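Local coordinates for penicillin binding protein 2X (Streptococcus thermophilus, PDB 5U47) that probably cross-links the peptides of adjacent glycan strands in septal peptidoglycan as a divisome transpeptidase, and is a target of beta-lactam antibiotics, at residues 617-622 with 643-648; 670-675 with 696-701. The protein carries 1 engineered substitution. All coordinates share one frame; numbering follows the deposited sequence.

Contact 1. Residues 617-622 with 643-648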
loop_
_atom_site.group_PDB
_atom_site.type_symbol
_atom_site.label_atom_id
_atom_site.label_comp_id
_atom_site.label_asym_id
_atom_site.label_seq_id
_atom_site.Cartn_x
_atom_site.Cartn_y
_atom_site.Cartn_z
ATOM N N ILE A 617 8.967 -16.614 -2.198
ATOM C CA ILE A 617 9.797 -16.405 -3.382
ATOM C C ILE A 617 9.130 -17.244 -4.479
ATOM O O ILE A 617 9.048 -18.484 -4.355
ATOM C CB ILE A 617 11.234 -16.914 -3.198
ATOM C CG1 ILE A 617 11.927 -16.163 -2.052
ATOM C CG2 ILE A 617 11.993 -16.759 -4.501
ATOM C CD1 ILE A 617 13.225 -16.799 -1.599
ATOM N N VAL A 618 8.647 -16.572 -5.521
ATOM C CA VAL A 618 7.957 -17.230 -6.622
ATOM C C VAL A 618 9.004 -17.556 -7.675
ATOM O O VAL A 618 9.714 -16.650 -8.140
ATOM C CB VAL A 618 6.839 -16.341 -7.186
ATOM C CG1 VAL A 618 6.199 -16.949 -8.430
ATOM C CG2 VAL A 618 5.773 -16.114 -6.111
ATOM N N LEU A 619 9.128 -18.847 -8.011
ATOM C CA LEU A 619 10.108 -19.298 -8.991
ATOM C C LEU A 619 9.458 -19.518 -10.345
ATOM O O LEU A 619 8.585 -20.394 -10.499
ATOM C CB LEU A 619 10.774 -20.602 -8.549
ATOM C CG LEU A 619 11.460 -20.603 -7.184
ATOM C CD1 LEU A 619 11.919 -22.000 -6.827
ATOM C CD2 LEU A 619 12.631 -19.633 -7.157
ATOM N N GLY A 620 9.881 -18.732 -11.331
ATOM C CA GLY A 620 9.358 -18.900 -12.677
ATOM C C GLY A 620 8.176 -18.011 -13.011
ATOM O O GLY A 620 7.807 -17.143 -12.241
ATOM N N VAL A 621 7.568 -18.280 -14.166
ATOM C CA VAL A 621 6.505 -17.440 -14.716
ATOM C C VAL A 621 5.180 -18.127 -14.993
ATOM O O VAL A 621 4.291 -17.508 -15.552
ATOM C CB VAL A 621 6.991 -16.797 -16.033
ATOM C CG1 VAL A 621 8.178 -15.892 -15.754
ATOM C CG2 VAL A 621 7.366 -17.859 -17.071
ATOM N N GLY A 622 5.058 -19.404 -14.627
ATOM C CA GLY A 622 3.817 -20.149 -14.854
ATOM C C GLY A 622 2.656 -19.654 -14.006
ATOM O O GLY A 622 2.860 -19.048 -12.943
ATOM N N LEU A 643 9.678 -21.128 -0.705
ATOM C CA LEU A 643 9.726 -21.178 -2.165
ATOM C C LEU A 643 8.408 -21.686 -2.731
ATOM O O LEU A 643 7.851 -22.651 -2.218
ATOM C CB LEU A 643 10.804 -22.119 -2.644
ATOM C CG LEU A 643 12.246 -21.883 -2.236
ATOM C CD1 LEU A 643 13.097 -22.996 -2.836
ATOM C CD2 LEU A 643 12.719 -20.507 -2.688
ATOM N N ILE A 644 7.933 -21.028 -3.780
ATOM C CA ILE A 644 6.740 -21.430 -4.524
ATOM C C ILE A 644 7.252 -21.645 -5.942
ATOM O O ILE A 644 7.614 -20.680 -6.631
ATOM C CB ILE A 644 5.643 -20.347 -4.512
ATOM C CG1 ILE A 644 5.126 -20.102 -3.095
ATOM C CG2 ILE A 644 4.468 -20.736 -5.406
ATOM C CD1 ILE A 644 4.205 -18.895 -3.000
ATOM N N MET A 645 7.333 -22.903 -6.372
ATOM C CA MET A 645 7.791 -23.190 -7.735
ATOM C C MET A 645 6.591 -23.275 -8.653
ATOM O O MET A 645 5.715 -24.098 -8.440
ATOM C CB MET A 645 8.578 -24.487 -7.817
ATOM C CG MET A 645 9.314 -24.675 -9.152
ATOM S SD MET A 645 10.166 -26.261 -9.211
ATOM C CE MET A 645 8.796 -27.368 -9.518
ATOM N N THR A 646 6.564 -22.433 -9.680
ATOM C CA THR A 646 5.447 -22.439 -10.615
ATOM C C THR A 646 5.671 -23.529 -11.643
ATOM O O THR A 646 6.737 -24.151 -11.679
ATOM C CB THR A 646 5.304 -21.108 -11.365
ATOM O OG1 THR A 646 6.391 -20.958 -12.288
ATOM C CG2 THR A 646 5.269 -19.947 -10.389
ATOM N N ASN A 647 4.677 -23.727 -12.504
ATOM C CA ASN A 647 4.773 -24.751 -13.539
ATOM C C ASN A 647 5.621 -24.341 -14.757
ATOM O O ASN A 647 5.760 -25.124 -15.679
ATOM C CB ASN A 647 3.388 -25.253 -13.978
ATOM C CG ASN A 647 2.546 -24.186 -14.635
ATOM O OD1 ASN A 647 2.654 -22.996 -14.327
ATOM N ND2 ASN A 647 1.658 -24.615 -15.507
ATOM N N GLU A 648 6.172 -23.127 -14.771
ATOM C CA GLU A 648 7.068 -22.716 -15.867
ATOM C C GLU A 648 8.282 -22.019 -15.268
ATOM O O GLU A 648 8.275 -20.810 -15.033
ATOM C CB GLU A 648 6.362 -21.836 -16.888
ATOM C CG GLU A 648 7.265 -21.506 -18.066
ATOM C CD GLU A 648 6.570 -20.731 -19.162
ATOM O OE1 GLU A 648 5.389 -20.357 -18.979
ATOM O OE2 GLU A 648 7.219 -20.488 -20.204
#

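Contact 2. Residues 670-675 with 696-701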
loop_
_atom_site.group_PDB
_atom_site.type_symbol
_atom_site.label_atom_id
_atom_site.label_comp_id
_atom_site.label_asym_id
_atom_site.label_seq_id
_atom_site.Cartn_x
_atom_site.Cartn_y
_atom_site.Cartn_z
ATOM N N LYS A 670 15.605 -29.133 -8.813
ATOM C CA LYS A 670 16.152 -29.019 -10.174
ATOM C C LYS A 670 17.413 -29.836 -10.460
ATOM O O LYS A 670 17.983 -29.711 -11.541
ATOM C CB LYS A 670 16.391 -27.547 -10.532
ATOM C CG LYS A 670 15.158 -26.671 -10.432
ATOM C CD LYS A 670 13.966 -27.174 -11.232
ATOM C CE LYS A 670 14.246 -27.255 -12.709
ATOM N NZ LYS A 670 13.002 -27.601 -13.459
ATOM N N GLY A 671 17.836 -30.665 -9.511
ATOM C CA GLY A 671 18.995 -31.525 -9.701
ATOM C C GLY A 671 20.298 -30.802 -9.968
ATOM O O GLY A 671 21.054 -31.196 -10.840
ATOM N N ILE A 672 20.563 -29.743 -9.211
ATOM C CA ILE A 672 21.784 -28.968 -9.368
ATOM C C ILE A 672 22.670 -29.238 -8.164
ATOM O O ILE A 672 22.188 -29.276 -7.039
ATOM C CB ILE A 672 21.458 -27.468 -9.470
ATOM C CG1 ILE A 672 20.628 -27.212 -10.730
ATOM C CG2 ILE A 672 22.734 -26.631 -9.460
ATOM C CD1 ILE A 672 20.089 -25.804 -10.822
ATOM N N LYS A 673 23.959 -29.428 -8.413
ATOM C CA LYS A 673 24.949 -29.674 -7.359
ATOM C C LYS A 673 25.446 -28.345 -6.802
ATOM O O LYS A 673 26.029 -27.548 -7.534
ATOM C CB LYS A 673 26.128 -30.449 -7.950
ATOM C CG LYS A 673 27.348 -30.629 -7.061
ATOM C CD LYS A 673 27.179 -31.722 -6.024
ATOM C CE LYS A 673 28.484 -31.959 -5.264
ATOM N NZ LYS A 673 28.849 -30.797 -4.401
ATOM N N ILE A 674 25.245 -28.121 -5.506
ATOM C CA ILE A 674 25.672 -26.876 -4.866
ATOM C C ILE A 674 26.898 -27.077 -3.994
ATOM O O ILE A 674 26.969 -28.021 -3.229
ATOM C CB ILE A 674 24.560 -26.260 -3.963
ATOM C CG1 ILE A 674 23.271 -26.002 -4.749
ATOM C CG2 ILE A 674 25.052 -24.951 -3.339
ATOM C CD1 ILE A 674 23.411 -24.962 -5.838
ATOM N N THR A 675 27.858 -26.174 -4.131
ATOM C CA THR A 675 29.042 -26.130 -3.292
ATOM C C THR A 675 28.887 -24.888 -2.427
ATOM O O THR A 675 28.658 -23.800 -2.966
ATOM C CB THR A 675 30.313 -26.020 -4.159
ATOM O OG1 THR A 675 30.447 -27.213 -4.932
ATOM C CG2 THR A 675 31.553 -25.843 -3.303
ATOM N N SER A 696 18.591 -25.793 -17.586
ATOM C CA SER A 696 18.943 -26.991 -18.352
ATOM C C SER A 696 20.444 -27.154 -18.579
ATOM O O SER A 696 20.908 -28.263 -18.813
ATOM C CB SER A 696 18.240 -26.983 -19.711
ATOM O OG SER A 696 18.685 -25.891 -20.504
ATOM N N LYS A 697 21.197 -26.064 -18.551
ATOM C CA LYS A 697 22.652 -26.175 -18.700
ATOM C C LYS A 697 23.431 -25.903 -17.402
ATOM O O LYS A 697 24.658 -25.964 -17.402
ATOM C CB LYS A 697 23.173 -25.296 -19.835
ATOM C CG LYS A 697 23.316 -23.823 -19.530
ATOM C CD LYS A 697 24.196 -23.163 -20.592
ATOM C CE LYS A 697 24.679 -21.785 -20.156
ATOM N NZ LYS A 697 25.720 -21.275 -21.103
ATOM N N THR A 698 22.717 -25.644 -16.305
ATOM C CA THR A 698 23.342 -25.348 -15.034
ATOM C C THR A 698 23.413 -26.631 -14.199
ATOM O O THR A 698 22.381 -27.131 -13.741
ATOM C CB THR A 698 22.536 -24.250 -14.305
ATOM O OG1 THR A 698 22.485 -23.064 -15.129
ATOM C CG2 THR A 698 23.177 -23.904 -12.964
ATOM N N LYS A 699 24.623 -27.160 -14.006
ATOM C CA LYS A 699 24.811 -28.417 -13.264
ATOM C C LYS A 699 25.376 -28.186 -11.883
ATOM O O LYS A 699 25.118 -28.968 -10.964
ATOM C CB LYS A 699 25.796 -29.333 -14.003
ATOM C CG LYS A 699 25.541 -29.523 -15.495
ATOM C CD LYS A 699 24.137 -30.029 -15.797
ATOM C CE LYS A 699 23.965 -30.297 -17.285
ATOM N NZ LYS A 699 22.597 -30.793 -17.598
ATOM N N LYS A 700 26.159 -27.116 -11.754
ATOM C CA LYS A 700 26.847 -26.786 -10.517
ATOM C C LYS A 700 26.838 -25.289 -10.241
ATOM O O LYS A 700 26.948 -24.480 -11.162
ATOM C CB LYS A 700 28.321 -27.195 -10.620
ATOM C CG LYS A 700 28.577 -28.664 -10.896
ATOM C CD LYS A 700 30.075 -28.946 -10.993
ATOM C CE LYS A 700 30.340 -30.403 -11.305
ATOM N NZ LYS A 700 31.791 -30.718 -11.167
ATOM N N ILE A 701 26.713 -24.932 -8.965
ATOM C CA ILE A 701 26.808 -23.554 -8.561
ATOM C C ILE A 701 27.569 -23.491 -7.246
ATOM O O ILE A 701 27.402 -24.351 -6.371
ATOM C CB ILE A 701 25.437 -22.891 -8.333
ATOM C CG1 ILE A 701 24.489 -23.085 -9.522
ATOM C CG2 ILE A 701 25.620 -21.407 -8.060
ATOM C CD1 ILE A 701 23.070 -22.612 -9.244
#

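Contact 1. Residues 617-622 with 643-648
Thr646 turns its side chain toward the segment 619-622. Its first torsion (chi1 70°) sets OG1 between the backbone N and the carbonyl carbon, from where the hydroxyl donates to Leu619 O at 2.9 Å. Thr646 N grips the same oxygen in the carbonyl plane, and OG1 in turn accepts from Gly622 N at 3.1 Å. The methyl CG2 of Thr646 meets Val618 CG1 at 3.7 Å, the two side chains crossing at about a right angle. Ile617 and Leu643 instead lie side by side, pointing the same way, with Ile617 CD1 3.9 Å from Leu643 CD2. Further on, Val621 N bonds to Glu648 O at 2.8 Å, while Val621 CG2 rests on the carboxylate carbon CD of Glu648. Ile617, Leu619, Leu643 and Met645 occupy one face of the sheet, where Trp658 and Trp669 contribute cover; Val618 and Ile644 face helix 602-611. With Thr646 N to Leu619 O, the bonds Ile644 N to Ile617 O and Leu619 N to Ile644 O (2.7 Å, 173° at the hydrogen) make the parallel ladder; the short axes of 617-619 and 643-646 cross at -22°. This is the parallel strand pair of a PASTA domain, one helix packed against a three-stranded sheet.

Contact 2. Residues 670-675 with 696-701
Ile672 and Ile701 meet through Ile672 CG2 and Ile701 CG1, 4.0 Å apart, while Ile674 lays its CD1 3.8 Å from Ile701 CB. The side chains of Ile674 and Ile701 run side by side and point the same way, as expected of partners in a parallel bridge. Ile674 chi2 of -65° folds CD1 back towards the neighbouring strand, which accounts for that contact. Ile672 also brings CG1 to 3.5 Å from Thr698 O, so this isoleucine packs against backbone as well as side chain.

Three backbone bonds fix the register. Lys673 N donates to Lys699 O at 2.8 Å, with the donor tilted 27° from the carbonyl plane; Ile701 N donates to Lys673 O at 3.1 Å, and Thr675 N to Ile701 O at 2.9 Å. Lys673 thus uses both its polar backbone groups on the partner segment: the N-H on Lys699, just before the strand, the carbonyl on Ile701 within it. On the face carrying Lys673 and Lys700, the lysine CB atoms lie mainly against backbone carbonyls, Lys673 CB 3.5 Å from Lys699 O and Lys700 CB near Lys673 O, and the end of Lys673 leads away.

Further out, helix 660-670 receives Ile672 on Phe666 and Ile674 on Val663 and Ala667, while Leu652 and Ser688 lie on Ile701. That helix ends in a Schellman motif at Gly671, whose positive phi (61°) turns the chain directly into Ile672 and the strand. Thr698 OG1 is hydrogen-bonded to Ala694 O, and Lys699 NZ reaches back to Ser696 O at 3.3 Å, two bonds within the loop that leads into strand 700-706. A helix running through a short turn into a strand, which pairs in parallel with the last strand of a three-stranded sheet, is the arrangement of a PASTA domain.

Contacts 1 and 2 join equivalent elements of consecutive PASTA domains: in each, the strand after the helix pairs in parallel with the last, central strand of a three-stranded sheet. Contact 1 takes the C-terminal ends of its strands and the turns beyond, contact 2 the N-terminal beginnings. Both are partly buried, but contact 1 covers 595 Å² against 334 Å² and adds a threonine hydroxyl to its backbone ladder. Contact 2 is apolar on its helix-facing side and exposed on its lysine side. Their centres lie about 17 Å apart, without touching. Helix 660-670 connects them, touching Ile672 and Ile674 of contact 2 while its Trp669 packs on Leu619, Leu643 and Met645 of contact 1.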